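Local coordinates for ACT domain protein (Streptococcus pneumoniae, PDB 1ZPV) that is of unknown function but forms a homodimer and may bind a small regulatory ligand such as an amino acid, as many ACT domains do, at the interface of chains A and B. Numbering follows the deposited sequence. Chains: chain A/B, ACT domain protein.

Contact 1: the interface of chains A and B. Residues chain A 82, 85-86; chain B 11-13, 43-44, 74.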
# COMPACT_ATOMS: atom_id res chain seq x y z
N ALA A 82 6.18 -11.67 -5.78
CA ALA A 82 6.50 -12.27 -4.50
C ALA A 82 7.38 -13.49 -4.64
O ALA A 82 7.93 -13.95 -3.64
CB ALA A 82 5.22 -12.64 -3.74
N PHE A 85 10.91 -13.81 -3.00
CA PHE A 85 11.10 -14.25 -1.62
C PHE A 85 10.85 -15.75 -1.37
O PHE A 85 11.33 -16.31 -0.38
CB PHE A 85 10.27 -13.36 -0.69
CG PHE A 85 10.49 -11.88 -0.93
CD1 PHE A 85 11.65 -11.24 -0.48
CD2 PHE A 85 9.56 -11.13 -1.64
CE1 PHE A 85 11.85 -9.89 -0.73
CE2 PHE A 85 9.76 -9.78 -1.89
CZ PHE A 85 10.90 -9.16 -1.43
N GLU A 86 10.11 -16.39 -2.27
CA GLU A 86 9.72 -17.79 -2.10
C GLU A 86 9.78 -18.56 -3.42
O GLU A 86 8.95 -18.36 -4.32
CB GLU A 86 8.30 -17.90 -1.53
CG GLU A 86 8.03 -16.96 -0.37
CD GLU A 86 6.58 -16.91 0.04
OE1 GLU A 86 5.71 -16.67 -0.83
OE2 GLU A 86 6.32 -17.10 1.25
N VAL B 11 11.32 -4.28 1.38
CA VAL B 11 10.39 -5.40 1.46
C VAL B 11 11.19 -6.66 1.68
O VAL B 11 12.19 -6.93 0.95
CB VAL B 11 9.58 -5.64 0.14
CG1 VAL B 11 8.54 -6.81 0.36
CG2 VAL B 11 8.89 -4.40 -0.30
N GLY B 12 10.77 -7.44 2.66
CA GLY B 12 11.32 -8.76 2.88
C GLY B 12 10.35 -9.63 3.66
O GLY B 12 9.28 -9.17 4.04
N LYS B 13 10.76 -10.87 3.94
CA LYS B 13 9.89 -11.83 4.62
C LYS B 13 9.90 -11.66 6.15
O LYS B 13 8.88 -11.87 6.81
CB LYS B 13 10.32 -13.27 4.31
CG LYS B 13 9.97 -13.79 2.95
CD LYS B 13 8.54 -13.45 2.50
CE LYS B 13 7.47 -14.28 3.20
NZ LYS B 13 7.62 -15.72 2.92
N GLU B 43 2.42 -11.24 4.63
CA GLU B 43 3.45 -12.07 5.24
C GLU B 43 4.84 -11.41 5.23
O GLU B 43 5.85 -12.06 5.51
CB GLU B 43 3.52 -13.43 4.52
CG GLU B 43 3.79 -13.31 3.00
CD GLU B 43 4.01 -14.64 2.30
OE1 GLU B 43 4.53 -15.57 2.96
OE2 GLU B 43 3.66 -14.77 1.08
N TYR B 44 4.87 -10.12 4.90
CA TYR B 44 6.13 -9.38 4.65
C TYR B 44 6.37 -8.28 5.69
O TYR B 44 5.43 -7.78 6.29
CB TYR B 44 6.09 -8.77 3.23
CG TYR B 44 5.77 -9.81 2.19
CD1 TYR B 44 6.70 -10.75 1.79
CD2 TYR B 44 4.49 -9.89 1.65
CE1 TYR B 44 6.37 -11.74 0.87
CE2 TYR B 44 4.15 -10.84 0.75
CZ TYR B 44 5.09 -11.76 0.35
OH TYR B 44 4.68 -12.68 -0.55
N ASN B 74 18.56 -10.39 2.66
CA ASN B 74 17.43 -11.07 1.99
C ASN B 74 16.19 -10.15 1.84
O ASN B 74 15.04 -10.57 2.05
CB ASN B 74 17.08 -12.41 2.67
CG ASN B 74 18.29 -13.35 2.78
OD1 ASN B 74 18.61 -13.82 3.87
ND2 ASN B 74 18.92 -13.64 1.67
O HOH W 1 6.79 -14.17 -1.32

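Contact 2: the interface of chains A and B. Residues chain A 11-12, 44, 74-76; chain B 7, 85.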
# COMPACT_ATOMS: atom_id res chain seq x y z
N VAL A 11 4.52 5.88 -4.40
CA VAL A 11 5.19 7.02 -3.77
C VAL A 11 4.80 8.27 -4.53
O VAL A 11 4.86 8.32 -5.77
CB VAL A 11 6.73 6.87 -3.75
CG1 VAL A 11 7.37 7.98 -2.92
CG2 VAL A 11 7.17 5.44 -3.20
N GLY A 12 4.38 9.29 -3.80
CA GLY A 12 4.02 10.54 -4.43
C GLY A 12 4.08 11.66 -3.43
O GLY A 12 4.49 11.44 -2.31
N TYR A 44 5.80 13.44 1.75
CA TYR A 44 5.30 12.45 0.77
C TYR A 44 4.18 11.59 1.36
O TYR A 44 4.14 11.37 2.56
CB TYR A 44 6.47 11.60 0.24
CG TYR A 44 7.57 12.50 -0.25
CD1 TYR A 44 7.53 13.04 -1.54
CD2 TYR A 44 8.61 12.87 0.60
CE1 TYR A 44 8.52 13.92 -1.97
CE2 TYR A 44 9.60 13.74 0.18
CZ TYR A 44 9.55 14.26 -1.10
OH TYR A 44 10.52 15.12 -1.48
N ASN A 74 0.33 11.46 -10.96
CA ASN A 74 1.56 12.07 -10.50
C ASN A 74 2.25 11.29 -9.40
O ASN A 74 2.80 11.88 -8.48
CB ASN A 74 1.33 13.55 -10.13
CG ASN A 74 0.92 14.37 -11.32
OD1 ASN A 74 1.57 14.33 -12.37
ND2 ASN A 74 -0.18 15.11 -11.19
N VAL A 75 2.25 9.96 -9.50
CA VAL A 75 2.89 9.13 -8.48
C VAL A 75 3.71 8.03 -9.16
O VAL A 75 3.48 7.70 -10.33
CB VAL A 75 1.85 8.50 -7.52
CG1 VAL A 75 1.03 9.57 -6.79
CG2 VAL A 75 0.91 7.49 -8.27
N LYS A 76 4.68 7.49 -8.45
CA LYS A 76 5.54 6.47 -9.00
C LYS A 76 5.01 5.15 -8.45
O LYS A 76 4.87 5.03 -7.24
CB LYS A 76 6.98 6.73 -8.54
CG LYS A 76 7.99 5.83 -9.16
CD LYS A 76 8.36 6.27 -10.56
CE LYS A 76 8.96 5.11 -11.33
NZ LYS A 76 9.67 4.18 -10.39
N ILE B 7 13.41 8.66 -1.35
CA ILE B 7 12.51 7.79 -0.61
C ILE B 7 13.02 6.37 -0.80
O ILE B 7 13.21 5.93 -1.92
CB ILE B 7 11.03 7.91 -1.11
CG1 ILE B 7 10.53 9.37 -0.97
CG2 ILE B 7 10.13 7.00 -0.30
CD1 ILE B 7 10.86 10.27 -2.18
N PHE B 85 9.35 14.14 -8.34
CA PHE B 85 8.09 14.76 -7.92
C PHE B 85 8.12 16.30 -7.86
O PHE B 85 7.11 16.93 -7.60
CB PHE B 85 7.67 14.20 -6.55
CG PHE B 85 7.76 12.70 -6.46
CD1 PHE B 85 6.82 11.90 -7.12
CD2 PHE B 85 8.77 12.10 -5.74
CE1 PHE B 85 6.91 10.51 -7.05
CE2 PHE B 85 8.87 10.71 -5.66
CZ PHE B 85 7.94 9.92 -6.32

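Contact 1: the interface of chains A and B
The 3-10 helix 82-84 of chain A and the tail behind it, carrying A:Phe85 and A:Glu86, meet the end of strand 4-12 of chain B, B:Lys13 beyond it, and the turn at B:Glu43 that leads into strand 44-53. A:Phe85 brings its far rim to the strand: CE1 lies 3.4 Å from the carbonyl O of B:Val11, while B:Gly12 CA lies above the ring plane just outside the CE1 corner, 3.8 Å from that atom. From the same side of the plane, but outside the rim, B:Val11 CG1, anti to its backbone N (chi1 -177°), meets the CZ-CE2 edge, 3.8 Å from CZ. The aliphatic part of B:Lys13 covers the root of the ring, its CD 3.6 Å from A:Phe85 CB. Bent at chi2, chi3 and chi4, that lysine swings its ammonium NZ to the carboxylate OE2 of A:Glu86, a short salt bridge of 2.5 Å that arrives 44° out of the carboxylate plane. A weak bond joins NZ to B:Glu43 OE1 at 3.1 Å. The two carboxylates, planes 71° apart, meet tip to tip with A:Glu86 OE2 2.9 Å from B:Glu43 OE1, a clash that NZ beside both, or an unseen proton, might relieve. A water bridges B:Tyr44 OH, 2.7 Å away, to A:Ala82 O and A:Glu86 OE1. Within the ACT fold, the site lies where the segment after the last strand, 75-81, crosses onto the partner's sheet, on the side away from its helices.

Contact 2: the interface of chains A and B
Chain B contributes the 3-10 helix 82-85, through B:Phe85, and strand 4-12, through B:Ile7; chain A receives them with the end of its own strand 4-12, the start of strand 44-53 and the beginning of strand 75-81. B:Phe85 lies across the two chain A strands that bear A:Val11 and A:Lys76. With CG anti to its own carbonyl carbon, chi1 (-47°) points the ring toward chain A, and chi2 (-73°) sets the CE1-CZ rim against A:Val11. There CE1 comes within 3.3 Å of the backbone O of A:Val11, an oxygen set beyond the rim and tilted out of the ring plane. A:Gly12 CA lies on the same side of the ring plane as that oxygen, above the CE1 rim at 3.9 Å from CE1, and the glycine brings only its backbone to the ring. A:Val11 crosses the phenylalanine at about a right angle, its CG1 reaching the CZ tip at 4.0 Å from the side of the plane where A:Gly12 lies. Near the same tip, A:Lys76 contributes its CB, also 4.0 Å from CZ, while the rest of that side chain bends away at chi2. The patch is held by apolar packing, since polar groups of the two sides stay too far apart to bond. A:Val11 uses CG1 a second time: it slides past B:Ile7 in the opposite sense and meets CG2 at 3.9 Å. B:Ile7 turns its other branch, through chi2 of 87°, toward A:Tyr44. The terminal methyl CD1 of B:Ile7 thereby stands over the centre of the A:Tyr44 phenol ring, 4.2 Å above its plane.

Contact 1 and contact 2 lie about 23 Å apart between the centres of their C-alpha atoms and share a core related by the two-fold axis of the homodimer. Contact 1 sets A:Phe85 against B:Val11, B:Gly12, B:Tyr44 and B:Asn74, and contact 2 sets B:Phe85 against the same positions of chain A, which shows that each C-terminal segment docks reciprocally on its partner's sheet. Contact 1 follows the tail outward into charged and water-mediated contacts, whereas contact 2 reaches B:Ile7 on strand 4-12 of the chain that supplies the phenylalanine. Reciprocal docking at both ends of the interface would resist rotation of one subunit against the other.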